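PDB 3DDM: putative mandelate racemase/muconate lactonizing enzyme from Bordetella bronchiseptica, which is of unknown specific function but belongs to the mandelate racemase/muconate lactonizing enzyme family of the enolase superfamily, with a TIM-barrel domain beside an N-terminal domain. Local coordinates for residues A[275-280]-A[302-307]; A[294-299]-A[324-329]; A[257-262]-A[282-287]. The protein carries 1 engineered substitution. All blocks are in the same frame, centred on the assembly; numbering follows the deposited sequence.

In the fold
All three contacts lie in the barrel domain and join elements that are close in sequence. Interaction 1 pairs neighbouring strands 275-278 and 304-309; interaction 2, about 9 Å away between centres, packs the helix joining those strands, 287-300, against the end of helix 313-325. Interaction 3 joins the loops that follow strands 254-256 and 275-278, with its centre about 13 Å from that of interaction 1 and 15 Å from that of interaction 2. Along the chain, interaction 3 closes before interaction 2 opens, and interaction 1 alternates with both. L303 N probably bonds to V298 O, linking interactions 1 and 2. Together they sample the barrel's strand layer, the helices around it and the loops at the C-terminal strand ends.

Interaction 1: residues A[275-280]-A[302-307]; sequences LRVMQP and GLRYCP
R304 sits between R276 and M278 of the adjoining strand and bonds to both through its backbone. Its N donates to R276 O at 3.0 Å, and its O accepts from M278 N at 2.9 Å, with a C=O...N angle of 169°. One step further on, C306 N makes a weak hydrogen bond to M278 O, at 3.4 Å. This is parallel pairing, V277 beside R304 and M278 beside Y305, and it sorts the side chains to two faces. V277 and R304 lie side by side on one face, V277 CG2 against R304 CD, while V277 CG1 meets C306 CB at 3.9 Å. M278, on the other face with Y305, brings CE to L303 CD1 at 3.5 Å; its chain is bent at chi2, which sets SD, and again at chi3 (-59°), which turns CE to the leucine. L303 is also crossed at about a right angle by R276, whose NH1 approaches CD2. Such a pair of strands, joined through helix 287-300, is a beta-alpha-beta unit of the TIM barrel. P280 CG lies 3.8 Å from Y305 CE1, oblique to the ring. P307 CD rests over the centre of one face of the Y305 ring, 3.6 Å above the plane. The second shell follows the same division. V277, R304 and C306 all touch W229 of strand 229-231, whereas M278, L303 and Y305 pack on helix 287-300. The polar ends look further afield: Q279 NE2 bonds to E231 OE1, and R304 NH2 to P332 O. Where the helix ends, G302, with positive phi, is the C-prime residue of a Schellman motif in which L303 N reaches back to V298 O and G302 N to V299 O.

Interaction 2: residues A[294-299]-A[324-329]; sequences VARAVV and AAVPGL
In the helical layer of the barrel, V299 near the end of helix 287-300 packs against V326, the residue at which the chain leaves the helical conformation of helix 313-325. The two valines slide past each other in opposite directions, V299 CG2 meeting V326 CG1 at 3.7 Å. With CG1 anti to its backbone N (chi1 -173°), V326 puts this methyl also beside A295 O, 3.6 Å away. Its other methyl, CG2, faces the helix a turn earlier, 3.9 Å from R296 CG and 4.2 Å from A295 CB, so that the arginine contributes the aliphatic root of its side chain. V299 uses its second branch on the loop beyond the helix. There V299 CG1 lies 3.8 Å from G328 CA and close to L329 CG, the leucine crossing the valine at about a right angle. The contact is apolar and only partly buried, L329 and R296 lying toward solvent. Inward, A295 and V299 also touch Y305 of strand 304-309, and P327 holds a backbone bond to G333. A helix packed against the chain that leaves the next helix, with the strand layer beneath, belongs to the outer layer of an alpha/beta barrel.

Interaction 3: residues A[257-262]-A[282-287]; sequences GENIAG and LAKWGG
W285 lays one face of its indole against the backbone of A261 and G262. G262 N stands 3.1 Å above the ring plane and over its centre, while A261 C is higher and displaced toward the rim. A261 CB adds an apolar contact at 3.8 Å from W285 CG, which stands anti to its own backbone N (chi1 176°), on the side of that methyl. W285 NE1 makes a weak hydrogen bond to E97 OE2. G262 itself is the N-cap residue of helix 263-272, so the tryptophan covers the chain just where that helix begins; C291 and V294 of helix 287-300 also pack on W285. The other half of the contact is polar. K284 is extended beyond CG and crosses E258 at about a right angle, and its NZ donates to two oxygens of that one residue: a salt bridge to E258 OE1 at 2.7 Å, met from above the carboxylate plane, and a hydrogen bond to E258 O at 2.9 Å, with the nitrogen 52° out of the carbonyl plane. E258 lies in a type I turn running from G257 to I260. K284 also makes a cation-pi contact with W58, and its NZ bonds to Q106 O of the second subunit. Both loops follow barrel strands, at the C-terminal end where TIM barrels carry their active sites. One lysine nitrogen thus bridges two adjacent loops and the second subunit, through a salt bridge and two bonds to backbone carbonyls.

Interaction 1: residues A[275-280]-A[302-307]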
loop_
_atom_site.group_PDB
_atom_site.type_symbol
_atom_site.label_atom_id
_atom_site.label_comp_id
_atom_site.label_asym_id
_atom_site.label_seq_id
_atom_site.Cartn_x
_atom_site.Cartn_y
_atom_site.Cartn_z
ATOM N N LEU A 275 15.733 -19.036 -3.475
ATOM C CA LEU A 275 14.455 -19.690 -3.217
ATOM C C LEU A 275 14.389 -20.839 -4.226
ATOM O O LEU A 275 14.574 -20.622 -5.426
ATOM C CB LEU A 275 13.286 -18.733 -3.476
ATOM C CG LEU A 275 13.207 -17.478 -2.611
ATOM C CD1 LEU A 275 12.026 -16.627 -3.060
ATOM C CD2 LEU A 275 13.070 -17.867 -1.148
ATOM N N ARG A 276 14.154 -22.059 -3.760
ATOM C CA ARG A 276 14.053 -23.183 -4.690
ATOM C C ARG A 276 12.601 -23.599 -4.893
ATOM O O ARG A 276 12.281 -24.405 -5.765
ATOM C CB ARG A 276 14.898 -24.361 -4.208
ATOM C CG ARG A 276 16.374 -24.127 -4.421
ATOM C CD ARG A 276 17.189 -25.358 -4.125
ATOM N NE ARG A 276 18.195 -25.558 -5.160
ATOM C CZ ARG A 276 17.928 -26.000 -6.385
ATOM N NH1 ARG A 276 16.679 -26.298 -6.727
ATOM N NH2 ARG A 276 18.904 -26.123 -7.275
ATOM N N VAL A 277 11.727 -23.023 -4.077
ATOM C CA VAL A 277 10.300 -23.272 -4.156
ATOM C C VAL A 277 9.652 -21.891 -4.261
ATOM O O VAL A 277 9.606 -21.139 -3.283
ATOM C CB VAL A 277 9.795 -24.005 -2.889
ATOM C CG1 VAL A 277 8.298 -24.274 -2.991
ATOM C CG2 VAL A 277 10.563 -25.305 -2.712
ATOM N N MET A 278 9.196 -21.542 -5.459
ATOM C CA MET A 278 8.559 -20.251 -5.661
ATOM C C MET A 278 7.059 -20.433 -5.531
ATOM O O MET A 278 6.487 -21.348 -6.110
ATOM C CB MET A 278 8.947 -19.658 -7.016
ATOM C CG MET A 278 9.956 -18.502 -6.885
ATOM S SD MET A 278 11.505 -18.733 -7.806
ATOM C CE MET A 278 12.084 -20.266 -7.043
ATOM N N GLN A 279 6.438 -19.546 -4.754
ATOM C CA GLN A 279 5.017 -19.615 -4.443
ATOM C C GLN A 279 4.199 -18.363 -4.763
ATOM O O GLN A 279 3.694 -17.694 -3.860
ATOM C CB GLN A 279 4.864 -19.936 -2.953
ATOM C CG GLN A 279 5.772 -21.057 -2.462
ATOM C CD GLN A 279 5.910 -21.073 -0.943
ATOM O OE1 GLN A 279 6.420 -20.121 -0.347
ATOM N NE2 GLN A 279 5.455 -22.155 -0.310
ATOM N N PRO A 280 4.060 -18.020 -6.046
ATOM C CA PRO A 280 3.261 -16.821 -6.318
ATOM C C PRO A 280 1.770 -17.034 -5.986
ATOM O O PRO A 280 1.185 -18.072 -6.335
ATOM C CB PRO A 280 3.506 -16.571 -7.806
ATOM C CG PRO A 280 3.843 -17.948 -8.350
ATOM C CD PRO A 280 4.725 -18.513 -7.266
ATOM N N GLY A 302 14.128 -25.639 -13.362
ATOM C CA GLY A 302 14.506 -26.695 -12.443
ATOM C C GLY A 302 14.136 -26.455 -10.992
ATOM O O GLY A 302 14.710 -27.063 -10.094
ATOM N N LEU A 303 13.170 -25.575 -10.750
ATOM C CA LEU A 303 12.735 -25.285 -9.390
ATOM C C LEU A 303 11.277 -25.715 -9.191
ATOM O O LEU A 303 10.566 -25.970 -10.166
ATOM C CB LEU A 303 12.894 -23.794 -9.125
ATOM C CG LEU A 303 14.311 -23.273 -9.390
ATOM C CD1 LEU A 303 14.333 -21.760 -9.261
ATOM C CD2 LEU A 303 15.291 -23.920 -8.410
ATOM N N ARG A 304 10.835 -25.807 -7.937
ATOM C CA ARG A 304 9.456 -26.212 -7.638
ATOM C C ARG A 304 8.487 -25.040 -7.581
ATOM O O ARG A 304 8.817 -23.971 -7.062
ATOM C CB ARG A 304 9.349 -26.913 -6.281
ATOM C CG ARG A 304 10.155 -28.163 -6.100
ATOM C CD ARG A 304 9.847 -28.786 -4.748
ATOM N NE ARG A 304 8.470 -29.263 -4.669
ATOM C CZ ARG A 304 7.962 -29.908 -3.621
ATOM N NH1 ARG A 304 8.720 -30.147 -2.556
ATOM N NH2 ARG A 304 6.702 -30.332 -3.642
ATOM N N TYR A 305 7.287 -25.259 -8.101
ATOM C CA TYR A 305 6.229 -24.266 -8.058
ATOM C C TYR A 305 5.130 -24.861 -7.180
ATOM O O TYR A 305 4.390 -25.750 -7.607
ATOM C CB TYR A 305 5.682 -23.984 -9.452
ATOM C CG TYR A 305 4.313 -23.346 -9.426
ATOM C CD1 TYR A 305 4.084 -22.170 -8.708
ATOM C CD2 TYR A 305 3.243 -23.917 -10.118
ATOM C CE1 TYR A 305 2.819 -21.571 -8.679
ATOM C CE2 TYR A 305 1.969 -23.327 -10.097
ATOM C CZ TYR A 305 1.766 -22.152 -9.378
ATOM O OH TYR A 305 0.525 -21.542 -9.378
ATOM N N CYS A 306 5.035 -24.387 -5.943
ATOM C CA CYS A 306 4.030 -24.885 -5.011
ATOM C C CYS A 306 3.170 -23.762 -4.472
ATOM O O CYS A 306 3.516 -23.127 -3.476
ATOM C CB CYS A 306 4.699 -25.609 -3.846
ATOM S SG CYS A 306 5.588 -27.090 -4.342
ATOM N N PRO A 307 2.029 -23.503 -5.123
ATOM C CA PRO A 307 1.123 -22.437 -4.682
ATOM C C PRO A 307 0.301 -22.845 -3.449
ATOM O O PRO A 307 0.253 -24.017 -3.069
ATOM C CB PRO A 307 0.244 -22.210 -5.916
ATOM C CG PRO A 307 0.116 -23.587 -6.484
ATOM C CD PRO A 307 1.526 -24.162 -6.345
#

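Interaction 2: residues A[294-299]-A[324-329]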
loop_
_atom_site.group_PDB
_atom_site.type_symbol
_atom_site.label_atom_id
_atom_site.label_comp_id
_atom_site.label_asym_id
_atom_site.label_seq_id
_atom_site.Cartn_x
_atom_site.Cartn_y
_atom_site.Cartn_z
ATOM N N VAL A 294 5.401 -16.893 -14.943
ATOM C CA VAL A 294 6.385 -17.105 -13.890
ATOM C C VAL A 294 6.391 -18.533 -13.350
ATOM O O VAL A 294 7.454 -19.062 -13.006
ATOM C CB VAL A 294 6.230 -16.057 -12.717
ATOM C CG1 VAL A 294 4.863 -15.423 -12.757
ATOM C CG2 VAL A 294 6.477 -16.716 -11.362
ATOM N N ALA A 295 5.226 -19.169 -13.287
ATOM C CA ALA A 295 5.172 -20.542 -12.784
ATOM C C ALA A 295 5.831 -21.482 -13.794
ATOM O O ALA A 295 6.560 -22.410 -13.420
ATOM C CB ALA A 295 3.730 -20.970 -12.525
ATOM N N ARG A 296 5.580 -21.240 -15.079
ATOM C CA ARG A 296 6.189 -22.075 -16.103
ATOM C C ARG A 296 7.692 -21.858 -16.059
ATOM O O ARG A 296 8.471 -22.813 -16.101
ATOM C CB ARG A 296 5.625 -21.734 -17.483
ATOM C CG ARG A 296 4.310 -22.438 -17.767
ATOM C CD ARG A 296 3.757 -22.143 -19.150
ATOM N NE ARG A 296 2.540 -22.923 -19.372
ATOM C CZ ARG A 296 1.704 -22.758 -20.393
ATOM N NH1 ARG A 296 1.944 -21.828 -21.312
ATOM N NH2 ARG A 296 0.619 -23.525 -20.489
ATOM N N ALA A 297 8.090 -20.596 -15.941
ATOM C CA ALA A 297 9.498 -20.236 -15.874
ATOM C C ALA A 297 10.178 -20.931 -14.700
ATOM O O ALA A 297 11.286 -21.449 -14.836
ATOM C CB ALA A 297 9.642 -18.731 -15.741
ATOM N N VAL A 298 9.515 -20.943 -13.549
ATOM C CA VAL A 298 10.075 -21.581 -12.359
ATOM C C VAL A 298 10.318 -23.075 -12.573
ATOM O O VAL A 298 11.388 -23.593 -12.241
ATOM C CB VAL A 298 9.138 -21.395 -11.126
ATOM C CG1 VAL A 298 9.538 -22.358 -10.007
ATOM C CG2 VAL A 298 9.203 -19.947 -10.633
ATOM N N VAL A 299 9.326 -23.767 -13.125
ATOM C CA VAL A 299 9.449 -25.200 -13.358
ATOM C C VAL A 299 10.504 -25.512 -14.419
ATOM O O VAL A 299 11.268 -26.473 -14.280
ATOM C CB VAL A 299 8.095 -25.812 -13.762
ATOM C CG1 VAL A 299 8.291 -27.232 -14.255
ATOM C CG2 VAL A 299 7.156 -25.801 -12.561
ATOM N N ALA A 324 -2.425 -27.338 -11.967
ATOM C CA ALA A 324 -2.690 -28.454 -12.865
ATOM C C ALA A 324 -2.087 -28.129 -14.233
ATOM O O ALA A 324 -1.537 -29.003 -14.907
ATOM C CB ALA A 324 -4.202 -28.699 -12.982
ATOM N N ALA A 325 -2.180 -26.862 -14.629
ATOM C CA ALA A 325 -1.632 -26.428 -15.906
ATOM C C ALA A 325 -0.099 -26.421 -15.890
ATOM O O ALA A 325 0.532 -26.547 -16.936
ATOM C CB ALA A 325 -2.173 -25.039 -16.265
ATOM N N VAL A 326 0.493 -26.274 -14.707
ATOM C CA VAL A 326 1.952 -26.262 -14.556
ATOM C C VAL A 326 2.309 -27.298 -13.497
ATOM O O VAL A 326 2.767 -26.970 -12.396
ATOM C CB VAL A 326 2.470 -24.884 -14.107
ATOM C CG1 VAL A 326 3.990 -24.874 -14.135
ATOM C CG2 VAL A 326 1.915 -23.797 -15.013
ATOM N N PRO A 327 2.124 -28.578 -13.843
ATOM C CA PRO A 327 2.359 -29.785 -13.044
ATOM C C PRO A 327 3.702 -29.916 -12.331
ATOM O O PRO A 327 3.757 -30.315 -11.160
ATOM C CB PRO A 327 2.141 -30.909 -14.059
ATOM C CG PRO A 327 2.615 -30.295 -15.327
ATOM C CD PRO A 327 1.976 -28.933 -15.268
ATOM N N GLY A 328 4.780 -29.593 -13.036
ATOM C CA GLY A 328 6.091 -29.725 -12.437
ATOM C C GLY A 328 6.853 -30.815 -13.164
ATOM O O GLY A 328 6.253 -31.731 -13.729
ATOM N N LEU A 329 8.178 -30.715 -13.158
ATOM C CA LEU A 329 9.025 -31.684 -13.839
ATOM C C LEU A 329 9.952 -32.300 -12.805
ATOM O O LEU A 329 9.905 -33.502 -12.537
ATOM C CB LEU A 329 9.840 -30.976 -14.925
ATOM C CG LEU A 329 9.049 -30.010 -15.828
ATOM C CD1 LEU A 329 10.015 -29.260 -16.739
ATOM C CD2 LEU A 329 7.995 -30.769 -16.642
#

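Interaction 3: residues A[257-262]-A[282-287]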
loop_
_atom_site.group_PDB
_atom_site.type_symbol
_atom_site.label_atom_id
_atom_site.label_comp_id
_atom_site.label_asym_id
_atom_site.label_seq_id
_atom_site.Cartn_x
_atom_site.Cartn_y
_atom_site.Cartn_z
ATOM N N GLY A 257 7.254 -16.264 -2.034
ATOM C CA GLY A 257 6.459 -15.847 -3.172
ATOM C C GLY A 257 5.205 -15.151 -2.695
ATOM O O GLY A 257 4.668 -14.283 -3.376
ATOM N N GLU A 258 4.735 -15.549 -1.518
ATOM C CA GLU A 258 3.543 -14.963 -0.919
ATOM C C GLU A 258 3.698 -13.451 -0.992
ATOM O O GLU A 258 2.738 -12.729 -1.246
ATOM C CB GLU A 258 3.432 -15.378 0.552
ATOM C CG GLU A 258 2.094 -15.947 0.969
ATOM C CD GLU A 258 0.936 -14.975 0.780
ATOM O OE1 GLU A 258 0.944 -13.896 1.421
ATOM O OE2 GLU A 258 0.010 -15.293 -0.010
ATOM N N ASN A 259 4.922 -12.974 -0.777
ATOM C CA ASN A 259 5.168 -11.542 -0.789
ATOM C C ASN A 259 6.145 -10.999 -1.813
ATOM O O ASN A 259 6.934 -10.101 -1.528
ATOM C CB ASN A 259 5.558 -11.096 0.608
ATOM C CG ASN A 259 4.452 -11.335 1.584
ATOM O OD1 ASN A 259 4.568 -12.158 2.478
ATOM N ND2 ASN A 259 3.345 -10.635 1.394
ATOM N N ILE A 260 6.081 -11.561 -3.009
ATOM C CA ILE A 260 6.883 -11.110 -4.121
ATOM C C ILE A 260 5.790 -10.811 -5.148
ATOM O O ILE A 260 4.918 -11.646 -5.382
ATOM C CB ILE A 260 7.832 -12.221 -4.623
ATOM C CG1 ILE A 260 8.821 -12.580 -3.519
ATOM C CG2 ILE A 260 8.597 -11.758 -5.866
ATOM C CD1 ILE A 260 9.790 -13.695 -3.902
ATOM N N ALA A 261 5.807 -9.613 -5.722
ATOM C CA ALA A 261 4.807 -9.223 -6.709
ATOM C C ALA A 261 5.471 -8.508 -7.875
ATOM O O ALA A 261 6.490 -7.843 -7.704
ATOM C CB ALA A 261 3.775 -8.316 -6.074
ATOM N N GLY A 262 4.898 -8.639 -9.064
ATOM C CA GLY A 262 5.489 -7.978 -10.209
ATOM C C GLY A 262 6.445 -8.879 -10.965
ATOM O O GLY A 262 7.104 -9.746 -10.390
ATOM N N LEU A 282 -1.564 -16.224 -6.961
ATOM C CA LEU A 282 -2.282 -15.668 -8.100
ATOM C C LEU A 282 -3.429 -14.720 -7.756
ATOM O O LEU A 282 -3.824 -13.916 -8.594
ATOM C CB LEU A 282 -2.733 -16.795 -9.042
ATOM C CG LEU A 282 -4.204 -17.143 -9.204
ATOM C CD1 LEU A 282 -4.351 -18.120 -10.339
ATOM C CD2 LEU A 282 -4.735 -17.730 -7.920
ATOM N N ALA A 283 -3.941 -14.785 -6.528
ATOM C CA ALA A 283 -5.022 -13.872 -6.114
ATOM C C ALA A 283 -4.440 -12.586 -5.493
ATOM O O ALA A 283 -5.149 -11.597 -5.286
ATOM C CB ALA A 283 -5.951 -14.555 -5.123
ATOM N N LYS A 284 -3.143 -12.612 -5.205
ATOM C CA LYS A 284 -2.471 -11.462 -4.625
ATOM C C LYS A 284 -1.858 -10.632 -5.744
ATOM O O LYS A 284 -1.935 -9.402 -5.724
ATOM C CB LYS A 284 -1.384 -11.921 -3.659
ATOM C CG LYS A 284 -1.498 -11.322 -2.268
ATOM C CD LYS A 284 -0.438 -11.886 -1.332
ATOM C CE LYS A 284 -0.252 -10.999 -0.128
ATOM N NZ LYS A 284 0.968 -11.351 0.643
ATOM N N TRP A 285 -1.252 -11.306 -6.724
ATOM C CA TRP A 285 -0.643 -10.608 -7.855
ATOM C C TRP A 285 -0.696 -11.322 -9.217
ATOM O O TRP A 285 -0.611 -12.552 -9.313
ATOM C CB TRP A 285 0.826 -10.259 -7.565
ATOM C CG TRP A 285 1.470 -9.630 -8.764
ATOM C CD1 TRP A 285 1.375 -8.320 -9.154
ATOM C CD2 TRP A 285 2.164 -10.312 -9.827
ATOM N NE1 TRP A 285 1.959 -8.145 -10.395
ATOM C CE2 TRP A 285 2.449 -9.350 -10.829
ATOM C CE3 TRP A 285 2.564 -11.644 -10.030
ATOM C CZ2 TRP A 285 3.118 -9.677 -12.018
ATOM C CZ3 TRP A 285 3.229 -11.971 -11.213
ATOM C CH2 TRP A 285 3.499 -10.985 -12.193
ATOM N N GLY A 286 -0.829 -10.515 -10.266
ATOM C CA GLY A 286 -0.840 -11.009 -11.630
ATOM C C GLY A 286 -1.980 -11.875 -12.123
ATOM O O GLY A 286 -2.328 -11.822 -13.307
ATOM N N GLY A 287 -2.565 -12.673 -11.238
ATOM C CA GLY A 287 -3.638 -13.547 -11.665
ATOM C C GLY A 287 -3.012 -14.569 -12.591
ATOM O O GLY A 287 -1.827 -14.880 -12.463
#